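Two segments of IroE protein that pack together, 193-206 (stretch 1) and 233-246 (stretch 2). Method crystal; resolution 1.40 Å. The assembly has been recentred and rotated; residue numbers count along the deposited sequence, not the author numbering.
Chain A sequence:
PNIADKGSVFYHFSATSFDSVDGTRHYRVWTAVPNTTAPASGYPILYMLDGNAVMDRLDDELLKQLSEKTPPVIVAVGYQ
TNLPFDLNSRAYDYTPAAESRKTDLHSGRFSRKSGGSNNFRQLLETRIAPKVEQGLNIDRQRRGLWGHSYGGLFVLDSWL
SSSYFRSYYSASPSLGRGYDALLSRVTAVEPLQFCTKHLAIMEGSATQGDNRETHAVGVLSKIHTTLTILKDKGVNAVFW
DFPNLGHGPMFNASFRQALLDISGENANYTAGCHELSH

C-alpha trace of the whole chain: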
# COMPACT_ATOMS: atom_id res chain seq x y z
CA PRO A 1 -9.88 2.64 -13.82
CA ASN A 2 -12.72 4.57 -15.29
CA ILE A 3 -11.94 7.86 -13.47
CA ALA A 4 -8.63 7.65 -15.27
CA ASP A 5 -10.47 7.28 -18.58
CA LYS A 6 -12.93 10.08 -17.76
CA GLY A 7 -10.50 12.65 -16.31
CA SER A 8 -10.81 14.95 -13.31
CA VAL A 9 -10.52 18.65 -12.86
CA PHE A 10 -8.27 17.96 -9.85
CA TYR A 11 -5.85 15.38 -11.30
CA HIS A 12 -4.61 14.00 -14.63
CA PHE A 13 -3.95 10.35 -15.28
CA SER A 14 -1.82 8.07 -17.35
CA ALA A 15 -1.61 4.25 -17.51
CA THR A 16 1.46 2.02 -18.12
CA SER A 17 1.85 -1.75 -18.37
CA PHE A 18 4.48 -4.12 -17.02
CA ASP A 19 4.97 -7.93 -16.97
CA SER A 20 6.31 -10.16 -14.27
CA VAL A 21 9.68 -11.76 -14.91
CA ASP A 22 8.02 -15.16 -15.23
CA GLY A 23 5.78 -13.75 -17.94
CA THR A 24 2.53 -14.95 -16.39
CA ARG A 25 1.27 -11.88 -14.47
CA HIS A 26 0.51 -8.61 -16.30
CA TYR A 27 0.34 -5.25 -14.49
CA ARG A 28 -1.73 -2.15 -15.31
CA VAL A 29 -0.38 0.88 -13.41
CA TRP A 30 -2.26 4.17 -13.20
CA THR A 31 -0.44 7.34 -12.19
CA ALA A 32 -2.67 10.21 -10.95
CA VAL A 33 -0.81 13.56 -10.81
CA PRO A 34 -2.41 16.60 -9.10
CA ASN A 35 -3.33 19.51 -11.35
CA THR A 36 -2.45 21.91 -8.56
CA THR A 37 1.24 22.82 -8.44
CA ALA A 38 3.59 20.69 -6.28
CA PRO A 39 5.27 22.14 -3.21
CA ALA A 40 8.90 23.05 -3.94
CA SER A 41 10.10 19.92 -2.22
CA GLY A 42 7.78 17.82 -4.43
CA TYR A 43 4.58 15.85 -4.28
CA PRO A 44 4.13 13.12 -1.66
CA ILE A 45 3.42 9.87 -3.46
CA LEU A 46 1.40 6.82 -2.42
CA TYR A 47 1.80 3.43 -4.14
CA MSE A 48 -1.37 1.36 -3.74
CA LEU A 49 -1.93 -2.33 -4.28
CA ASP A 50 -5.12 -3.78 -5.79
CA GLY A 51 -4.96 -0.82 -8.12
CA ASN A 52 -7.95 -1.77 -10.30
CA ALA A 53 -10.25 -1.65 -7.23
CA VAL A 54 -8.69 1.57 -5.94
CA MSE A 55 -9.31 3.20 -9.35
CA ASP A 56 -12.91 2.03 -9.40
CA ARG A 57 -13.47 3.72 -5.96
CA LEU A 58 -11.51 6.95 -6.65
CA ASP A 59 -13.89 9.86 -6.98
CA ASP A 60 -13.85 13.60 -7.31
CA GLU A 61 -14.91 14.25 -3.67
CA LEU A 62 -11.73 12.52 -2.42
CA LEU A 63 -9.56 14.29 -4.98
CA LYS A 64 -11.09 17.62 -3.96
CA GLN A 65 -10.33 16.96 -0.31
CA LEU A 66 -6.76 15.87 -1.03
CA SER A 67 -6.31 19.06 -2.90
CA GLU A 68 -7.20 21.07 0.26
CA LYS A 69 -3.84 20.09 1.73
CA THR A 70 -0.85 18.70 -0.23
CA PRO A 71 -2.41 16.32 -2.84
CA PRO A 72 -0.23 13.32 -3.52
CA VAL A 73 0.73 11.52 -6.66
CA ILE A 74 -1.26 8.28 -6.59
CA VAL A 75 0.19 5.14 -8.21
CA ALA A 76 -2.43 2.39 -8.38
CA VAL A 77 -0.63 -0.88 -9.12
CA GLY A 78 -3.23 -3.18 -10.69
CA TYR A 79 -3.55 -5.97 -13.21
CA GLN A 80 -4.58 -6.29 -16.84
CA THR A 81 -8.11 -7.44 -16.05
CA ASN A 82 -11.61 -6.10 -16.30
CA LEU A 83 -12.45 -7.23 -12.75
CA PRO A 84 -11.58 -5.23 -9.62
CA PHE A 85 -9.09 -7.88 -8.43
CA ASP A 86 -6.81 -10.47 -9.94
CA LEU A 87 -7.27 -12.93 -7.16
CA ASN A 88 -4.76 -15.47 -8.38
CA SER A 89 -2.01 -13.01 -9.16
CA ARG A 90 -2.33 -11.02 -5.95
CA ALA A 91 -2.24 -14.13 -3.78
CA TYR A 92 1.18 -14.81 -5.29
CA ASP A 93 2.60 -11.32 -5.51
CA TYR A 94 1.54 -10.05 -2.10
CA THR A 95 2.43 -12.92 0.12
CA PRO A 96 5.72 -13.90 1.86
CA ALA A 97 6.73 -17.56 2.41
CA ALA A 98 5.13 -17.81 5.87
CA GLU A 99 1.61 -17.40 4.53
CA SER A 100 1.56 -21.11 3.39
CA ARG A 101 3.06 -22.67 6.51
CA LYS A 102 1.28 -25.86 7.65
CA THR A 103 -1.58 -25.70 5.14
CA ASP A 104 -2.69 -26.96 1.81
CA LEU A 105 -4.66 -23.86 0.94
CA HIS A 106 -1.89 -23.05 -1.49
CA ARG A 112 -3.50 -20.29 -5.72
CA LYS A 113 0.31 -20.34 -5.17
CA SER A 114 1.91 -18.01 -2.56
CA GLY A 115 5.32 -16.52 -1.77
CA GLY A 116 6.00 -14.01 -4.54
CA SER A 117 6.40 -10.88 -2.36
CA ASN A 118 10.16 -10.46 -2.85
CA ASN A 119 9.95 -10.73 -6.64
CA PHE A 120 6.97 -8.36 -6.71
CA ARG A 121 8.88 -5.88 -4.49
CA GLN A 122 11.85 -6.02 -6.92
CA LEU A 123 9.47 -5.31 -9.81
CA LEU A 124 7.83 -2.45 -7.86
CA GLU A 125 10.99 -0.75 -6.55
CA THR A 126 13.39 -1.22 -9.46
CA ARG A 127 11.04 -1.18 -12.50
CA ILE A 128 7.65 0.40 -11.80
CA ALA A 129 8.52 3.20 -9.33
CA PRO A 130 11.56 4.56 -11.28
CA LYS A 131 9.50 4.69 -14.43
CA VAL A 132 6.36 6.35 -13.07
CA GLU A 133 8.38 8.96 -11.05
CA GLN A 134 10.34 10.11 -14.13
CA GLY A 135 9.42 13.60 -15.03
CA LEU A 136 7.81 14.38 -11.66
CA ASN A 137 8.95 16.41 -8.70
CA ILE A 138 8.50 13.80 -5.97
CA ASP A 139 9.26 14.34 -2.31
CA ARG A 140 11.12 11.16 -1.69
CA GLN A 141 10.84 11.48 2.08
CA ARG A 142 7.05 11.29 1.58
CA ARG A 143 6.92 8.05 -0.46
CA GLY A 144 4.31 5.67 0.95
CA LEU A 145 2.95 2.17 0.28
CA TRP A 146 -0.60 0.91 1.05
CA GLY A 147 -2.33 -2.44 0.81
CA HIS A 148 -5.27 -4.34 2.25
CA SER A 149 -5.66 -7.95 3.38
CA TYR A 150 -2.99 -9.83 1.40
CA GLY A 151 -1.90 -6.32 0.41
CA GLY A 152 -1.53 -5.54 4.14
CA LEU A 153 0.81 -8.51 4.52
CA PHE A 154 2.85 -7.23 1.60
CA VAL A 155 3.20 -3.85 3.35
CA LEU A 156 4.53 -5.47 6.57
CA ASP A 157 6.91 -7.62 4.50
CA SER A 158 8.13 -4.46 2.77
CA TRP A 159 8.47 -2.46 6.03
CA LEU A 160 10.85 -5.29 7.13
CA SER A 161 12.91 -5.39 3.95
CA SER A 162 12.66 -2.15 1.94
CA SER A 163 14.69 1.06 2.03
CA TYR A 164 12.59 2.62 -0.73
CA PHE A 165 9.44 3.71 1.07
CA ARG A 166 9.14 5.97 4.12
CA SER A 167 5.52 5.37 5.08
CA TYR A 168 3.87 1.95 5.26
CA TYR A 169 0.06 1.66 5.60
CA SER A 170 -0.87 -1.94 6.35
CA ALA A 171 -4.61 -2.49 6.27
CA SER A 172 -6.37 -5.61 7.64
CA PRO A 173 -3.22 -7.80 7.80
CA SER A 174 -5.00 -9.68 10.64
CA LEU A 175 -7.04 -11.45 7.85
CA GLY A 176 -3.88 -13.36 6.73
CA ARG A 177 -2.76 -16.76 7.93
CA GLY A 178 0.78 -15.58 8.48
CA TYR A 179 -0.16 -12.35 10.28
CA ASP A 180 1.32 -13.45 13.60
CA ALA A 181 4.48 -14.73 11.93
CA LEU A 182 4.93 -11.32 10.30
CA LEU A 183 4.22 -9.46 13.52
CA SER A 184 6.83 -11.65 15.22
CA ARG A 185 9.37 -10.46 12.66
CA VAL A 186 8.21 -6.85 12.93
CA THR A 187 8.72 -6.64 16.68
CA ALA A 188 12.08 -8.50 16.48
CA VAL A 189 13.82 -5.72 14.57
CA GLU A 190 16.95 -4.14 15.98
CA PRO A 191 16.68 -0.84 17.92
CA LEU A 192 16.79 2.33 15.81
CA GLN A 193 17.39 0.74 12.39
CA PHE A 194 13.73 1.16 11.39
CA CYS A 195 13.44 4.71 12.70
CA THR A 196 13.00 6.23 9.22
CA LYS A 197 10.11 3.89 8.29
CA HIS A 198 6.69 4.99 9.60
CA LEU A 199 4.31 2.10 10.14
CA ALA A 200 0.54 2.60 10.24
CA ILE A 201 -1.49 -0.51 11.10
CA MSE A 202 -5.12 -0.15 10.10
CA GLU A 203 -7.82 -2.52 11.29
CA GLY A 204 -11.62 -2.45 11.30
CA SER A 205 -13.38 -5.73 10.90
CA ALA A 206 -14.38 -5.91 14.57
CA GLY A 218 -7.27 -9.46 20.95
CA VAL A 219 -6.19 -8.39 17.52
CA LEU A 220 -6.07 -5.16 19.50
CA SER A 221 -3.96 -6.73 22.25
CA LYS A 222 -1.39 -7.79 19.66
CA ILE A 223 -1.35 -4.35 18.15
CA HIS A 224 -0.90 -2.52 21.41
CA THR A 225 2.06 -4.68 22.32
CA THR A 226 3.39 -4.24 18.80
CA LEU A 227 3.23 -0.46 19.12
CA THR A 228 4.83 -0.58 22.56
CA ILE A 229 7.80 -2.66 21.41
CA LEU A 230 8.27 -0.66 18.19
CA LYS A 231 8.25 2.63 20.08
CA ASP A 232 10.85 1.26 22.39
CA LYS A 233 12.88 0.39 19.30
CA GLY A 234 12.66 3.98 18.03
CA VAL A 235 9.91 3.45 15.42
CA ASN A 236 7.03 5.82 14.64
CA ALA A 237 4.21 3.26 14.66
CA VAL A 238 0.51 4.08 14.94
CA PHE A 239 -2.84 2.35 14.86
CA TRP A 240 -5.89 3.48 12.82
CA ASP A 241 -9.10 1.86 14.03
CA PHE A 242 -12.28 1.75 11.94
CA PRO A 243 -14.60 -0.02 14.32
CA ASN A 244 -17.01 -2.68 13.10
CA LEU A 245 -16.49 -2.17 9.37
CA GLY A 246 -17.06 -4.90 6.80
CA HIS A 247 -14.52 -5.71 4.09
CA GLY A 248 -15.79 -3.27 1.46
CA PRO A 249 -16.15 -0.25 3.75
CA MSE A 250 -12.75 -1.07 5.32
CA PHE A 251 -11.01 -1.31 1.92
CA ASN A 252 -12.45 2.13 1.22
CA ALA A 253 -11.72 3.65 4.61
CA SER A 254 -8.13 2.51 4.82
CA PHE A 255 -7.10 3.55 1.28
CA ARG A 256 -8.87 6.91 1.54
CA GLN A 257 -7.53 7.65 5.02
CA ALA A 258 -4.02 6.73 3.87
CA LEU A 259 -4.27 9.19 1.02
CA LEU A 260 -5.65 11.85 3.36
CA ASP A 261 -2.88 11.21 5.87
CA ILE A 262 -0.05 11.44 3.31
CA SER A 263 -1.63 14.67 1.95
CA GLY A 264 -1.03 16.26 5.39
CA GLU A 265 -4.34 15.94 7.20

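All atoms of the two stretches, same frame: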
# COMPACT_ATOMS: atom_id res chain seq x y z
N GLN A 193 17.12 0.87 13.83
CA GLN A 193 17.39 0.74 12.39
C GLN A 193 16.16 1.02 11.57
O GLN A 193 16.20 1.30 10.37
CB GLN A 193 17.89 -0.69 12.16
CG GLN A 193 18.08 -1.14 10.72
CD GLN A 193 19.32 -0.42 10.11
OE1 GLN A 193 19.55 0.78 10.26
NE2 GLN A 193 20.10 -1.24 9.44
N PHE A 194 14.94 0.93 12.16
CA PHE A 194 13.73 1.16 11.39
C PHE A 194 13.13 2.51 11.69
O PHE A 194 11.95 2.79 11.38
CB PHE A 194 12.71 0.01 11.71
CG PHE A 194 13.20 -1.29 11.07
CD1 PHE A 194 12.61 -1.82 9.94
CD2 PHE A 194 14.29 -1.97 11.60
CE1 PHE A 194 13.07 -2.95 9.32
CE2 PHE A 194 14.81 -3.09 11.01
CZ PHE A 194 14.21 -3.60 9.86
N CYS A 195 13.94 3.39 12.33
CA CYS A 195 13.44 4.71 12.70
C CYS A 195 13.00 5.58 11.53
O CYS A 195 12.19 6.50 11.74
CB CYS A 195 14.46 5.46 13.56
SG CYS A 195 16.04 5.83 12.74
N THR A 196 13.49 5.38 10.32
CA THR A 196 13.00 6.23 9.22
C THR A 196 11.82 5.65 8.47
O THR A 196 11.45 6.10 7.39
CB THR A 196 14.16 6.39 8.22
OG1 THR A 196 14.58 5.11 7.73
CG2 THR A 196 15.38 6.97 8.91
N LYS A 197 11.20 4.59 8.95
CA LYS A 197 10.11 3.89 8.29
C LYS A 197 8.86 3.93 9.17
O LYS A 197 8.79 3.16 10.14
CB LYS A 197 10.42 2.42 7.98
CG LYS A 197 11.57 2.31 6.99
CD LYS A 197 11.76 0.92 6.40
CE LYS A 197 12.97 0.16 6.84
NZ LYS A 197 13.00 -1.26 6.31
N HIS A 198 7.93 4.84 8.85
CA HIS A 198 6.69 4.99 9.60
C HIS A 198 5.74 3.83 9.34
O HIS A 198 5.59 3.50 8.16
CB HIS A 198 5.96 6.26 9.12
CG HIS A 198 4.56 6.40 9.59
ND1 HIS A 198 4.26 6.46 10.95
CD2 HIS A 198 3.40 6.53 8.91
CE1 HIS A 198 2.94 6.61 11.08
NE2 HIS A 198 2.40 6.65 9.87
N LEU A 199 5.18 3.26 10.40
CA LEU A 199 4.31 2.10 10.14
C LEU A 199 2.93 2.44 10.67
O LEU A 199 2.80 2.82 11.83
CB LEU A 199 4.86 0.88 10.89
CG LEU A 199 3.97 -0.36 10.78
CD1 LEU A 199 3.81 -0.81 9.33
CD2 LEU A 199 4.59 -1.43 11.71
N ALA A 200 1.92 2.32 9.86
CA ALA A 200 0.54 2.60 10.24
C ALA A 200 -0.24 1.29 10.06
O ALA A 200 -0.48 0.87 8.93
CB ALA A 200 -0.08 3.69 9.38
N ILE A 201 -0.65 0.68 11.19
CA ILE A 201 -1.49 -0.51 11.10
C ILE A 201 -2.96 -0.09 11.18
O ILE A 201 -3.29 0.76 12.02
CB ILE A 201 -1.16 -1.50 12.24
CG1 ILE A 201 0.32 -1.91 12.17
CG2 ILE A 201 -2.08 -2.69 12.21
CD1 ILE A 201 0.74 -2.81 13.33
N MSE A 202 -3.77 -0.61 10.28
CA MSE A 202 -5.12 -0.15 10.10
C MSE A 202 -6.01 -1.37 10.23
O MSE A 202 -5.82 -2.33 9.48
CB MSE A 202 -5.32 0.51 8.74
CG MSE A 202 -4.19 1.55 8.39
SE MSE A 202 -4.39 2.41 6.70
CE MSE A 202 -5.31 3.95 7.33
N GLU A 203 -6.97 -1.34 11.16
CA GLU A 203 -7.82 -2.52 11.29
C GLU A 203 -9.26 -2.07 11.50
O GLU A 203 -9.47 -0.94 11.93
CB GLU A 203 -7.41 -3.40 12.51
CG GLU A 203 -6.08 -4.11 12.30
CD GLU A 203 -6.18 -5.37 11.47
OE1 GLU A 203 -7.31 -5.85 11.13
OE2 GLU A 203 -5.13 -5.99 11.13
N GLY A 204 -10.23 -2.89 11.15
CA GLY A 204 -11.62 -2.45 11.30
C GLY A 204 -12.24 -3.76 11.80
O GLY A 204 -11.95 -3.93 12.96
N SER A 205 -12.82 -4.40 10.81
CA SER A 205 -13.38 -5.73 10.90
C SER A 205 -14.28 -5.70 12.12
O SER A 205 -15.42 -5.31 11.88
CB SER A 205 -12.29 -6.79 10.91
OG SER A 205 -11.57 -6.75 9.68
N ALA A 206 -13.73 -6.03 13.27
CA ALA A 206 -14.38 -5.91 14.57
C ALA A 206 -14.84 -4.48 14.81
O ALA A 206 -14.09 -3.57 15.16
CB ALA A 206 -13.43 -6.38 15.67
N LYS A 233 11.83 0.57 20.27
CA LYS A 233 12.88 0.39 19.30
C LYS A 233 13.08 1.62 18.42
O LYS A 233 13.81 1.53 17.42
CB LYS A 233 12.56 -0.86 18.46
CG LYS A 233 12.76 -2.05 19.43
CD LYS A 233 12.48 -3.39 18.79
CE LYS A 233 13.08 -4.47 19.71
NZ LYS A 233 13.07 -5.75 18.97
N GLY A 234 12.38 2.72 18.74
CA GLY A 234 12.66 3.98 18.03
C GLY A 234 11.82 4.19 16.79
O GLY A 234 12.05 5.09 15.96
N VAL A 235 10.76 3.39 16.59
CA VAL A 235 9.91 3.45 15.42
C VAL A 235 8.66 4.29 15.64
O VAL A 235 8.05 4.19 16.70
CB VAL A 235 9.43 2.02 15.02
CG1 VAL A 235 8.42 2.03 13.90
CG2 VAL A 235 10.61 1.11 14.65
N ASN A 236 8.31 5.10 14.64
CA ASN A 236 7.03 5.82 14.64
C ASN A 236 5.97 4.84 14.15
O ASN A 236 5.89 4.67 12.92
CB ASN A 236 7.15 7.01 13.69
CG ASN A 236 5.94 7.93 13.60
OD1 ASN A 236 4.88 7.63 14.12
ND2 ASN A 236 6.12 9.06 12.93
N ALA A 237 5.25 4.24 15.07
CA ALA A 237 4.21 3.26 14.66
C ALA A 237 2.87 3.70 15.25
O ALA A 237 2.86 4.12 16.42
CB ALA A 237 4.51 1.89 15.17
N VAL A 238 1.80 3.61 14.51
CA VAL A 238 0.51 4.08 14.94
C VAL A 238 -0.54 3.08 14.53
O VAL A 238 -0.32 2.25 13.63
CB VAL A 238 0.15 5.46 14.35
CG1 VAL A 238 1.23 6.50 14.69
CG2 VAL A 238 0.02 5.43 12.84
N PHE A 239 -1.70 3.19 15.17
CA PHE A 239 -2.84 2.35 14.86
C PHE A 239 -4.04 3.18 14.39
O PHE A 239 -4.40 4.16 15.07
CB PHE A 239 -3.19 1.55 16.12
CG PHE A 239 -4.43 0.71 16.04
CD1 PHE A 239 -4.57 -0.12 14.93
CD2 PHE A 239 -5.41 0.75 17.05
CE1 PHE A 239 -5.68 -0.93 14.79
CE2 PHE A 239 -6.49 -0.09 16.88
CZ PHE A 239 -6.63 -0.92 15.79
N TRP A 240 -4.65 2.87 13.30
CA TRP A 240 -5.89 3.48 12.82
C TRP A 240 -6.99 2.44 12.99
O TRP A 240 -6.93 1.36 12.40
CB TRP A 240 -5.78 3.86 11.35
CG TRP A 240 -4.83 4.98 11.00
CD1 TRP A 240 -3.50 4.92 10.77
CD2 TRP A 240 -5.22 6.35 10.86
NE1 TRP A 240 -3.01 6.18 10.48
CE2 TRP A 240 -4.07 7.05 10.54
CE3 TRP A 240 -6.48 6.96 11.01
CZ2 TRP A 240 -4.13 8.43 10.34
CZ3 TRP A 240 -6.53 8.34 10.80
CH2 TRP A 240 -5.36 9.01 10.49
N ASP A 241 -7.98 2.78 13.79
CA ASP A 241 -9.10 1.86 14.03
C ASP A 241 -10.35 2.30 13.30
O ASP A 241 -10.69 3.52 13.36
CB ASP A 241 -9.41 1.87 15.53
CG ASP A 241 -10.26 0.70 15.95
OD1 ASP A 241 -10.60 -0.18 15.15
OD2 ASP A 241 -10.53 0.71 17.19
N PHE A 242 -11.03 1.45 12.59
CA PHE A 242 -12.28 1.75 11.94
C PHE A 242 -13.34 0.78 12.47
O PHE A 242 -13.55 -0.25 11.83
CB PHE A 242 -12.14 1.60 10.40
CG PHE A 242 -11.08 2.56 9.88
CD1 PHE A 242 -11.36 3.87 9.55
CD2 PHE A 242 -9.76 2.13 9.73
CE1 PHE A 242 -10.35 4.71 9.10
CE2 PHE A 242 -8.77 2.98 9.25
CZ PHE A 242 -9.05 4.29 8.92
N PRO A 243 -13.87 1.06 13.66
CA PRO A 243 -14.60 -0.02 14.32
C PRO A 243 -15.80 -0.56 13.55
O PRO A 243 -16.64 0.03 12.92
CB PRO A 243 -15.09 0.65 15.62
CG PRO A 243 -14.01 1.70 15.88
CD PRO A 243 -13.75 2.28 14.47
N ASN A 244 -15.89 -1.91 13.61
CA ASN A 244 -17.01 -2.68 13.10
C ASN A 244 -17.27 -2.60 11.62
O ASN A 244 -18.38 -2.87 11.17
CB ASN A 244 -18.27 -2.28 13.93
CG ASN A 244 -18.00 -2.50 15.42
OD1 ASN A 244 -18.14 -1.64 16.31
ND2 ASN A 244 -17.58 -3.71 15.74
N LEU A 245 -16.27 -2.22 10.81
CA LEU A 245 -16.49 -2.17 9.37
C LEU A 245 -16.34 -3.51 8.66
O LEU A 245 -15.45 -4.29 9.00
CB LEU A 245 -15.49 -1.19 8.71
CG LEU A 245 -15.61 0.29 9.09
CD1 LEU A 245 -14.74 1.07 8.09
CD2 LEU A 245 -17.06 0.74 9.12
N GLY A 246 -17.21 -3.75 7.68
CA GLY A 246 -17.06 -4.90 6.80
C GLY A 246 -15.96 -4.69 5.78
O GLY A 246 -15.32 -3.63 5.73
O HOH W 1 14.10 0.01 14.85
O HOH W 2 9.59 5.04 12.14
O HOH W 3 11.19 7.35 14.47
O HOH W 4 -0.34 7.43 9.96
O HOH W 5 -12.35 -2.21 16.69

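The two stretches of IroE pair as neighbouring parallel β-strands, 198-203 and 237-241, whose axes come within 4.7 Å at 22°. Together they bury 952 Å² between them.

Before the strand, contact is looser and partly through water. Phe194 N donates to water 1 (3.0 Å), which in turn donates to Lys233 O (3.0 Å). Phe194 CB packs on Val235 CG2 at 3.8 Å, while the ring leads away. A type I turn runs from Phe194 to Lys197, closed by Lys197 N to Phe194 O at 3.1 Å. Within it, Cys195 CB lies 3.4 Å from Gly234 O. Water 3 donates to both Cys195 O (3.0 Å) and Gly234 O (2.8 Å). Gly234 has phi/psi of 91/12, where a CB would jam against the carbonyl of the preceding residue. Water 2 accepts from Asn236 N at 2.8 Å and makes a weak bond to Lys197 O at 2.9 Å, so it links the two backbones just before the ladder begins.

The His198 CB points sideways, but the end of the side chain comes nearer the partner. Its ND1 gives a weak hydrogen bond to Asn236 O (3.1 Å, 135°). The same oxygen accepts a straighter bond from Leu199 N (3.0 Å, 165°). His198 CE1 also touches Val238 CG2 at 3.6 Å. Water 4 joins His198 NE2 (2.9 Å) to Trp240 NE1 (3.0 Å), accepting from the indole.

The ladder then follows the parallel pattern: Leu199, Ile201 and Glu203 use both N and O, each atom reaching a different residue of stretch 2. Side chains alternate between the sheet faces. Leu199, Ile201 and Glu203 share one face with Ala237, Phe239 and Asp241; Ala200 and Met202 share the other with Val238 and Trp240. Leu199 O accepts from Val238 N at 3.0 Å. CA-H...O contacts support the ladder, such as Ala237 CA to Leu199 O at 3.2 Å. Ala200 CB lies 3.9 Å from both Val238 CG2 and Trp240 CD1. Ile201 N donates to Val238 O at 2.9 Å, and Ile201 O accepts from Trp240 N at 2.8 Å. Met202, a selenomethionine, sets its CE over the face of the Trp240 five-membered ring, 4.1 Å from the centroid, in a CH-pi contact. That CE also reaches the edge of Phe242, 4.1 Å from CE2. Glu203 N donates to Trp240 O at 3.0 Å, and Glu203 O accepts from Phe242 N at 2.9 Å. Glu203 CB meets the edge of the Phe239 ring, 3.8 Å from CE1. The Glu203 carboxylate leads away and is hydrogen-bonded elsewhere in the structure.

After the strand, Gly204 CA lies 3.0 Å from Phe242 O. A CB here would clash with that oxygen, at 2.8 Å. Stretch 2 makes a type II turn from Phe242 to Leu245. Ser205 and Ala206 are poorly ordered, yet Ala206 O accepts from Asn244 N at 2.9 Å. Water 5 donates to Ala206 O (2.7 Å) and Asp241 OD1 (3.1 Å), so Ala206 O is also linked to stretch 2 through water.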